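Local structure of angiopoietin-related protein 3 (Homo sapiens, 6EUA) at residues 106-118 with 128-140. The protein raises plasma triglycerides by inhibiting lipoprotein lipase and, through the fibrinogen C-terminal domain of this chain, mediates endothelial cell adhesion. Residues are numbered along the deposited sequence; the frame is centred on the assembly and turned at random.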
ATOM      1  N   LYS A 106       8.299 -13.598 -19.399  1.00 72.07           N
ATOM      2  CA  LYS A 106       8.755 -12.611 -20.372  1.00 78.53           C
ATOM      3  C   LYS A 106       8.020 -11.284 -20.232  1.00 77.23           C
ATOM      4  O   LYS A 106       8.207 -10.398 -21.072  1.00 78.10           O
ATOM      5  CB  LYS A 106       8.575 -13.144 -21.801  1.00 79.91           C
ATOM      6  CG  LYS A 106       9.032 -14.590 -22.026  1.00 79.10           C
ATOM      7  CD  LYS A 106      10.417 -14.867 -21.450  1.00 78.84           C
ATOM      8  CE  LYS A 106      10.634 -16.356 -21.185  1.00 75.85           C
ATOM      9  NZ  LYS A 106      12.071 -16.759 -21.346  1.00 77.68           N
ATOM     10  N   ASP A 107       7.169 -11.157 -19.212  1.00 76.58           N
ATOM     11  CA  ASP A 107       6.430  -9.945 -18.870  1.00 80.88           C
ATOM     12  C   ASP A 107       5.366  -9.575 -19.896  1.00 76.18           C
ATOM     13  O   ASP A 107       4.895  -8.435 -19.909  1.00 81.54           O
ATOM     14  CB  ASP A 107       7.377  -8.766 -18.643  1.00 94.01           C
ATOM     15  CG  ASP A 107       8.340  -9.022 -17.512  1.00104.19           C
ATOM     16  OD1 ASP A 107       7.876  -9.426 -16.425  1.00104.92           O
ATOM     17  OD2 ASP A 107       9.559  -8.835 -17.712  1.00110.42           O
ATOM     18  N   ASN A 108       4.967 -10.506 -20.758  1.00 65.12           N
ATOM     19  CA  ASN A 108       3.806 -10.270 -21.601  1.00 56.80           C
ATOM     20  C   ASN A 108       2.531 -10.411 -20.780  1.00 49.44           C
ATOM     21  O   ASN A 108       2.443 -11.244 -19.874  1.00 46.01           O
ATOM     22  CB  ASN A 108       3.762 -11.247 -22.775  1.00 55.81           C
ATOM     23  CG  ASN A 108       4.965 -11.138 -23.682  1.00 64.76           C
ATOM     24  OD1 ASN A 108       6.032 -10.663 -23.286  1.00 72.85           O
ATOM     25  ND2 ASN A 108       4.797 -11.589 -24.918  1.00 60.75           N
ATOM     26  N   LYS A 109       1.534  -9.598 -21.112  1.00 55.72           N
ATOM     27  CA  LYS A 109       0.267  -9.567 -20.396  1.00 57.56           C
ATOM     28  C   LYS A 109      -0.821 -10.238 -21.222  1.00 55.99           C
ATOM     29  O   LYS A 109      -1.011  -9.905 -22.396  1.00 57.68           O
ATOM     30  CB  LYS A 109      -0.140  -8.131 -20.069  1.00 63.64           C
ATOM     31  CG  LYS A 109       0.791  -7.438 -19.095  1.00 74.18           C
ATOM     32  CD  LYS A 109       0.135  -6.207 -18.484  1.00 77.83           C
ATOM     33  CE  LYS A 109       0.236  -4.996 -19.416  1.00 78.39           C
ATOM     34  NZ  LYS A 109      -0.814  -4.977 -20.484  1.00 73.11           N
ATOM     35  N   HIS A 110      -1.533 -11.170 -20.600  1.00 49.32           N
ATOM     36  CA  HIS A 110      -2.703 -11.817 -21.177  1.00 46.09           C
ATOM     37  C   HIS A 110      -3.911 -11.555 -20.286  1.00 47.60           C
ATOM     38  O   HIS A 110      -3.783 -11.496 -19.062  1.00 40.07           O
ATOM     39  CB  HIS A 110      -2.486 -13.329 -21.314  1.00 42.72           C
ATOM     40  CG  HIS A 110      -1.266 -13.694 -22.099  1.00 60.43           C
ATOM     41  ND1 HIS A 110      -0.063 -14.010 -21.504  1.00 61.78           N
ATOM     42  CD2 HIS A 110      -1.063 -13.795 -23.434  1.00 64.25           C
ATOM     43  CE1 HIS A 110       0.828 -14.293 -22.439  1.00 63.47           C
ATOM     44  NE2 HIS A 110       0.246 -14.169 -23.619  1.00 65.64           N
ATOM     45  N   TYR A 111      -5.085 -11.407 -20.895  1.00 45.87           N
ATOM     46  CA  TYR A 111      -6.322 -11.265 -20.140  1.00 35.84           C
ATOM     47  C   TYR A 111      -7.414 -12.103 -20.784  1.00 40.42           C
ATOM     48  O   TYR A 111      -7.370 -12.416 -21.979  1.00 46.46           O
ATOM     49  CB  TYR A 111      -6.788  -9.803 -20.054  1.00 34.67           C
ATOM     50  CG  TYR A 111      -7.472  -9.326 -21.318  1.00 51.59           C
ATOM     51  CD1 TYR A 111      -8.861  -9.289 -21.418  1.00 59.30           C
ATOM     52  CD2 TYR A 111      -6.726  -8.933 -22.426  1.00 53.72           C
ATOM     53  CE1 TYR A 111      -9.483  -8.865 -22.583  1.00 62.66           C
ATOM     54  CE2 TYR A 111      -7.342  -8.512 -23.592  1.00 59.93           C
ATOM     55  CZ  TYR A 111      -8.719  -8.479 -23.663  1.00 65.32           C
ATOM     56  OH  TYR A 111      -9.339  -8.058 -24.817  1.00 72.24           O
ATOM     57  N   ILE A 112      -8.410 -12.451 -19.974  1.00 35.24           N
ATOM     58  CA  ILE A 112      -9.621 -13.080 -20.481  1.00 34.18           C
ATOM     59  C   ILE A 112     -10.769 -12.704 -19.560  1.00 39.16           C
ATOM     60  O   ILE A 112     -10.605 -12.607 -18.339  1.00 36.55           O
ATOM     61  CB  ILE A 112      -9.445 -14.611 -20.630  1.00 36.71           C
ATOM     62  CG1 ILE A 112     -10.748 -15.273 -21.084  1.00 36.60           C
ATOM     63  CG2 ILE A 112      -8.876 -15.234 -19.372  1.00 40.28           C
ATOM     64  CD1 ILE A 112     -10.569 -16.747 -21.487  1.00 37.94           C
ATOM     65  N   GLU A 113     -11.926 -12.449 -20.159  1.00 41.60           N
ATOM     66  CA  GLU A 113     -13.116 -12.079 -19.414  1.00 35.91           C
ATOM     67  C   GLU A 113     -14.186 -13.141 -19.606  1.00 37.22           C
ATOM     68  O   GLU A 113     -14.296 -13.749 -20.677  1.00 36.84           O
ATOM     69  CB  GLU A 113     -13.627 -10.701 -19.837  1.00 38.58           C
ATOM     70  CG  GLU A 113     -12.658  -9.588 -19.494  1.00 54.56           C
ATOM     71  CD  GLU A 113     -13.284  -8.207 -19.547  1.00 61.98           C
ATOM     72  OE1 GLU A 113     -14.516  -8.117 -19.741  1.00 66.47           O
ATOM     73  OE2 GLU A 113     -12.536  -7.212 -19.408  1.00 62.31           O
ATOM     74  N   TYR A 114     -14.952 -13.374 -18.541  1.00 40.71           N
ATOM     75  CA  TYR A 114     -16.066 -14.304 -18.528  1.00 36.51           C
ATOM     76  C   TYR A 114     -17.267 -13.641 -17.883  1.00 37.28           C
ATOM     77  O   TYR A 114     -17.126 -12.776 -17.012  1.00 29.35           O
ATOM     78  CB  TYR A 114     -15.795 -15.575 -17.721  1.00 38.03           C
ATOM     79  CG  TYR A 114     -14.479 -16.270 -17.930  1.00 39.83           C
ATOM     80  CD1 TYR A 114     -13.291 -15.743 -17.421  1.00 35.83           C
ATOM     81  CD2 TYR A 114     -14.426 -17.484 -18.615  1.00 33.80           C
ATOM     82  CE1 TYR A 114     -12.087 -16.401 -17.606  1.00 39.56           C
ATOM     83  CE2 TYR A 114     -13.234 -18.142 -18.808  1.00 36.06           C
ATOM     84  CZ  TYR A 114     -12.064 -17.604 -18.303  1.00 42.17           C
ATOM     85  OH  TYR A 114     -10.882 -18.292 -18.492  1.00 36.48           O
ATOM     86  N   SER A 115     -18.445 -14.102 -18.290  1.00 39.35           N
ATOM     87  CA  SER A 115     -19.690 -13.838 -17.587  1.00 38.71           C
ATOM     88  C   SER A 115     -19.961 -15.012 -16.654  1.00 41.95           C
ATOM     89  O   SER A 115     -19.908 -16.173 -17.089  1.00 33.42           O
ATOM     90  CB  SER A 115     -20.836 -13.651 -18.587  1.00 39.83           C
ATOM     91  OG  SER A 115     -22.104 -13.758 -17.963  1.00 48.16           O
ATOM     92  N   PHE A 116     -20.229 -14.723 -15.374  1.00 29.53           N
ATOM     93  CA  PHE A 116     -20.360 -15.805 -14.407  1.00 36.39           C
ATOM     94  C   PHE A 116     -21.500 -15.569 -13.431  1.00 43.29           C
ATOM     95  O   PHE A 116     -22.030 -14.461 -13.287  1.00 41.21           O
ATOM     96  CB  PHE A 116     -19.054 -16.072 -13.626  1.00 31.27           C
ATOM     97  CG  PHE A 116     -18.749 -15.066 -12.555  1.00 38.67           C
ATOM     98  CD1 PHE A 116     -18.049 -13.904 -12.855  1.00 37.80           C
ATOM     99  CD2 PHE A 116     -19.123 -15.295 -11.239  1.00 37.30           C
ATOM    100  CE1 PHE A 116     -17.754 -12.978 -11.859  1.00 39.58           C
ATOM    101  CE2 PHE A 116     -18.835 -14.371 -10.242  1.00 31.70           C
ATOM    102  CZ  PHE A 116     -18.156 -13.219 -10.540  1.00 27.82           C
ATOM    103  N   TYR A 117     -21.884 -16.685 -12.803  1.00 39.35           N
ATOM    104  CA  TYR A 117     -22.811 -16.773 -11.687  1.00 43.98           C
ATOM    105  C   TYR A 117     -22.136 -17.583 -10.593  1.00 39.61           C
ATOM    106  O   TYR A 117     -21.317 -18.460 -10.875  1.00 32.52           O
ATOM    107  CB  TYR A 117     -24.133 -17.440 -12.094  1.00 41.78           C
ATOM    108  CG  TYR A 117     -24.962 -16.589 -13.016  1.00 39.14           C
ATOM    109  CD1 TYR A 117     -24.811 -16.665 -14.397  1.00 41.66           C
ATOM    110  CD2 TYR A 117     -25.873 -15.683 -12.507  1.00 42.04           C
ATOM    111  CE1 TYR A 117     -25.576 -15.874 -15.243  1.00 42.16           C
ATOM    112  CE2 TYR A 117     -26.632 -14.897 -13.335  1.00 45.44           C
ATOM    113  CZ  TYR A 117     -26.486 -14.992 -14.700  1.00 43.70           C
ATOM    114  OH  TYR A 117     -27.260 -14.190 -15.510  1.00 47.51           O
ATOM    115  N   LEU A 118     -22.468 -17.279  -9.343  1.00 30.31           N
ATOM    116  CA  LEU A 118     -21.799 -17.900  -8.208  1.00 35.90           C
ATOM    117  C   LEU A 118     -22.835 -18.342  -7.187  1.00 40.63           C
ATOM    118  O   LEU A 118     -23.708 -17.552  -6.818  1.00 40.64           O
ATOM    119  CB  LEU A 118     -20.817 -16.927  -7.563  1.00 28.03           C
ATOM    120  CG  LEU A 118     -19.951 -17.448  -6.417  1.00 34.64           C
ATOM    121  CD1 LEU A 118     -18.929 -18.514  -6.913  1.00 27.43           C
ATOM    122  CD2 LEU A 118     -19.252 -16.281  -5.750  1.00 29.78           C
ATOM    123  N   HIS A 128     -20.110 -20.858 -12.437  1.00 42.67           N
ATOM    124  CA  HIS A 128     -20.561 -21.147 -13.797  1.00 48.12           C
ATOM    125  C   HIS A 128     -20.081 -20.017 -14.705  1.00 47.99           C
ATOM    126  O   HIS A 128     -20.552 -18.880 -14.582  1.00 43.27           O
ATOM    127  CB  HIS A 128     -22.085 -21.297 -13.843  1.00 48.97           C
ATOM    128  CG  HIS A 128     -22.624 -21.656 -15.192  1.00 58.48           C
ATOM    129  ND1 HIS A 128     -23.198 -20.728 -16.037  1.00 60.70           N
ATOM    130  CD2 HIS A 128     -22.684 -22.842 -15.844  1.00 61.53           C
ATOM    131  CE1 HIS A 128     -23.579 -21.325 -17.152  1.00 61.76           C
ATOM    132  NE2 HIS A 128     -23.281 -22.609 -17.060  1.00 63.06           N
ATOM    133  N   LEU A 129     -19.148 -20.321 -15.611  1.00 40.73           N
ATOM    134  CA  LEU A 129     -18.496 -19.322 -16.456  1.00 42.17           C
ATOM    135  C   LEU A 129     -18.850 -19.496 -17.926  1.00 45.10           C
ATOM    136  O   LEU A 129     -19.021 -20.619 -18.417  1.00 42.87           O
ATOM    137  CB  LEU A 129     -16.965 -19.381 -16.353  1.00 40.87           C
ATOM    138  CG  LEU A 129     -16.213 -19.363 -15.033  1.00 43.79           C
ATOM    139  CD1 LEU A 129     -14.762 -19.779 -15.258  1.00 43.03           C
ATOM    140  CD2 LEU A 129     -16.276 -17.991 -14.457  1.00 46.25           C
ATOM    141  N   VAL A 130     -18.894 -18.370 -18.635  1.00 45.89           N
ATOM    142  CA  VAL A 130     -18.958 -18.337 -20.095  1.00 43.00           C
ATOM    143  C   VAL A 130     -17.955 -17.296 -20.579  1.00 44.00           C
ATOM    144  O   VAL A 130     -17.996 -16.146 -20.133  1.00 33.33           O
ATOM    145  CB  VAL A 130     -20.371 -17.996 -20.608  1.00 47.02           C
ATOM    146  CG1 VAL A 130     -20.360 -17.854 -22.128  1.00 42.64           C
ATOM    147  CG2 VAL A 130     -21.377 -19.050 -20.166  1.00 51.41           C
ATOM    148  N   ALA A 131     -17.064 -17.684 -21.488  1.00 41.85           N
ATOM    149  CA  ALA A 131     -16.028 -16.762 -21.948  1.00 46.17           C
ATOM    150  C   ALA A 131     -16.605 -15.702 -22.885  1.00 48.10           C
ATOM    151  O   ALA A 131     -17.467 -15.988 -23.722  1.00 49.28           O
ATOM    152  CB  ALA A 131     -14.900 -17.525 -22.647  1.00 42.01           C
ATOM    153  N   ILE A 132     -16.118 -14.466 -22.744  1.00 50.67           N
ATOM    154  CA  ILE A 132     -16.595 -13.351 -23.562  1.00 47.96           C
ATOM    155  C   ILE A 132     -15.510 -12.871 -24.515  1.00 44.86           C
ATOM    156  O   ILE A 132     -15.650 -12.987 -25.735  1.00 58.88           O
ATOM    157  CB  ILE A 132     -17.064 -12.171 -22.699  1.00 43.04           C
ATOM    158  CG1 ILE A 132     -18.031 -12.629 -21.615  1.00 44.02           C
ATOM    159  CG2 ILE A 132     -17.654 -11.076 -23.585  1.00 41.27           C
ATOM    160  CD1 ILE A 132     -18.317 -11.536 -20.611  1.00 44.53           C
ATOM    161  N   THR A 133     -14.445 -12.285 -23.965  1.00 45.80           N
ATOM    162  CA  THR A 133     -13.324 -11.759 -24.737  1.00 52.69           C
ATOM    163  C   THR A 133     -12.012 -12.173 -24.080  1.00 44.23           C
ATOM    164  O   THR A 133     -11.985 -12.715 -22.971  1.00 41.87           O
ATOM    165  CB  THR A 133     -13.375 -10.222 -24.865  1.00 53.29           C
ATOM    166  OG1 THR A 133     -13.181  -9.617 -23.577  1.00 49.61           O
ATOM    167  CG2 THR A 133     -14.702  -9.759 -25.440  1.00 57.77           C
ATOM    168  N   GLY A 134     -10.923 -11.899 -24.778  1.00 43.07           N
ATOM    169  CA  GLY A 134      -9.583 -12.096 -24.262  1.00 46.34           C
ATOM    170  C   GLY A 134      -8.577 -12.254 -25.383  1.00 49.17           C
ATOM    171  O   GLY A 134      -8.914 -12.506 -26.539  1.00 51.17           O
ATOM    172  N   ASN A 135      -7.299 -12.103 -25.029  1.00 48.07           N
ATOM    173  CA  ASN A 135      -6.202 -12.347 -25.965  1.00 49.04           C
ATOM    174  C   ASN A 135      -5.419 -13.606 -25.614  1.00 49.60           C
ATOM    175  O   ASN A 135      -4.313 -13.812 -26.127  1.00 45.74           O
ATOM    176  CB  ASN A 135      -5.262 -11.138 -26.039  1.00 42.62           C
ATOM    177  CG  ASN A 135      -4.686 -10.745 -24.685  1.00 49.37           C
ATOM    178  OD1 ASN A 135      -4.578 -11.567 -23.772  1.00 44.38           O
ATOM    179  ND2 ASN A 135      -4.312  -9.474 -24.552  1.00 52.08           N
ATOM    180  N   VAL A 136      -5.959 -14.434 -24.729  1.00 47.80           N
ATOM    181  CA  VAL A 136      -5.371 -15.716 -24.354  1.00 50.42           C
ATOM    182  C   VAL A 136      -6.509 -16.732 -24.345  1.00 53.03           C
ATOM    183  O   VAL A 136      -7.608 -16.432 -23.854  1.00 48.18           O
ATOM    184  CB  VAL A 136      -4.631 -15.621 -23.004  1.00 48.50           C
ATOM    185  CG1 VAL A 136      -5.599 -15.543 -21.816  1.00 45.72           C
ATOM    186  CG2 VAL A 136      -3.658 -16.774 -22.834  1.00 52.12           C
ATOM    187  N   PRO A 137      -6.319 -17.914 -24.920  1.00 56.15           N
ATOM    188  CA  PRO A 137      -7.411 -18.889 -24.957  1.00 59.23           C
ATOM    189  C   PRO A 137      -7.819 -19.316 -23.554  1.00 56.40           C
ATOM    190  O   PRO A 137      -7.058 -19.206 -22.590  1.00 58.66           O
ATOM    191  CB  PRO A 137      -6.828 -20.062 -25.754  1.00 66.17           C
ATOM    192  CG  PRO A 137      -5.617 -19.514 -26.447  1.00 66.11           C
ATOM    193  CD  PRO A 137      -5.098 -18.417 -25.569  1.00 60.89           C
ATOM    194  N   ASN A 138      -9.057 -19.788 -23.454  1.00 48.24           N
ATOM    195  CA  ASN A 138      -9.608 -20.220 -22.182  1.00 47.61           C
ATOM    196  C   ASN A 138      -9.033 -21.569 -21.770  1.00 47.47           C
ATOM    197  O   ASN A 138      -8.834 -22.454 -22.605  1.00 49.83           O
ATOM    198  CB  ASN A 138     -11.129 -20.308 -22.276  1.00 50.53           C
ATOM    199  CG  ASN A 138     -11.768 -20.737 -20.972  1.00 45.52           C
ATOM    200  OD1 ASN A 138     -11.344 -20.332 -19.894  1.00 43.37           O
ATOM    201  ND2 ASN A 138     -12.783 -21.574 -21.067  1.00 50.80           N
ATOM    202  N   ALA A 139      -8.774 -21.724 -20.466  1.00 43.07           N
ATOM    203  CA  ALA A 139      -8.328 -22.984 -19.888  1.00 41.31           C
ATOM    204  C   ALA A 139      -9.325 -23.596 -18.915  1.00 39.12           C
ATOM    205  O   ALA A 139      -9.097 -24.717 -18.452  1.00 41.23           O
ATOM    206  CB  ALA A 139      -6.987 -22.798 -19.157  1.00 47.79           C
ATOM    207  N   ILE A 140     -10.405 -22.896 -18.583  1.00 41.29           N
ATOM    208  CA  ILE A 140     -11.383 -23.355 -17.600  1.00 44.42           C
ATOM    209  C   ILE A 140     -12.605 -23.859 -18.359  1.00 50.75           C
ATOM    210  O   ILE A 140     -13.039 -23.209 -19.322  1.00 58.05           O
ATOM    211  CB  ILE A 140     -11.735 -22.225 -16.615  1.00 47.35           C
ATOM    212  CG1 ILE A 140     -10.458 -21.640 -16.005  1.00 43.25           C
ATOM    213  CG2 ILE A 140     -12.673 -22.710 -15.516  1.00 49.07           C
ATOM    214  CD1 ILE A 140     -10.625 -20.256 -15.397  1.00 38.21           C
TER
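Strands 109-118 and 128-134 form an antiparallel beta hairpin of the fibrinogen C-terminal domain, in regular register from Tyr117 opposite His128 to Tyr114 opposite Ala131. Ser115 and Val130 are joined by a reciprocal pair of backbone bonds, Ser115 N to Val130 O being 2.8 Å. A beta bulge then breaks the ladder: Ile132 and Thr133 together stand opposite Glu113 along the backbone, its O accepting from Ile132 N (2.8 Å) and its N donating almost straight to Thr133 O. At the bulge Ile132 lays CD1 against the backbone at Tyr114 and Ser115. Beyond it the second strand turns off, and Asn135 takes over the pairing through its side chain: OD1 accepts from Tyr111 N at 2.9 Å, while Asn135 N donates to Tyr111 O. The Asn135 amide stands steeply to the Tyr111 ring, their planes 71° apart, and Gly134 CA sits over a face of that ring in a CH-pi contact, 3.9 Å from its centroid.

On the buried side, Tyr114 has CG anti to its carbonyl carbon (chi1 -46°), which brings ring atom CD2 against Ala131 and Leu129 CB. Leu129 CD1 lies over one face, 4.3 Å from the centroid, and the hydroxyl donates to Asn138 OD1 at 2.5 Å. Ile140 N reaches the same oxygen from the other face of the amide, closing an Asx turn. A phenylalanine in place of Tyr114 lacks this donor and would probably leave the turn less firmly tied to the hairpin. Nearby, Ile112 CD1 packs on Asn138 CB at 3.7 Å.

Strand 96-104 continues the sheet beyond 109-118, bonding to His110, Ile112, Tyr114 and Phe116. Trp201 of strand 199-202 touches Tyr114 and Ile140, and Tyr209 of strand 208-211 meets His110 edge-to-face and packs against Val136.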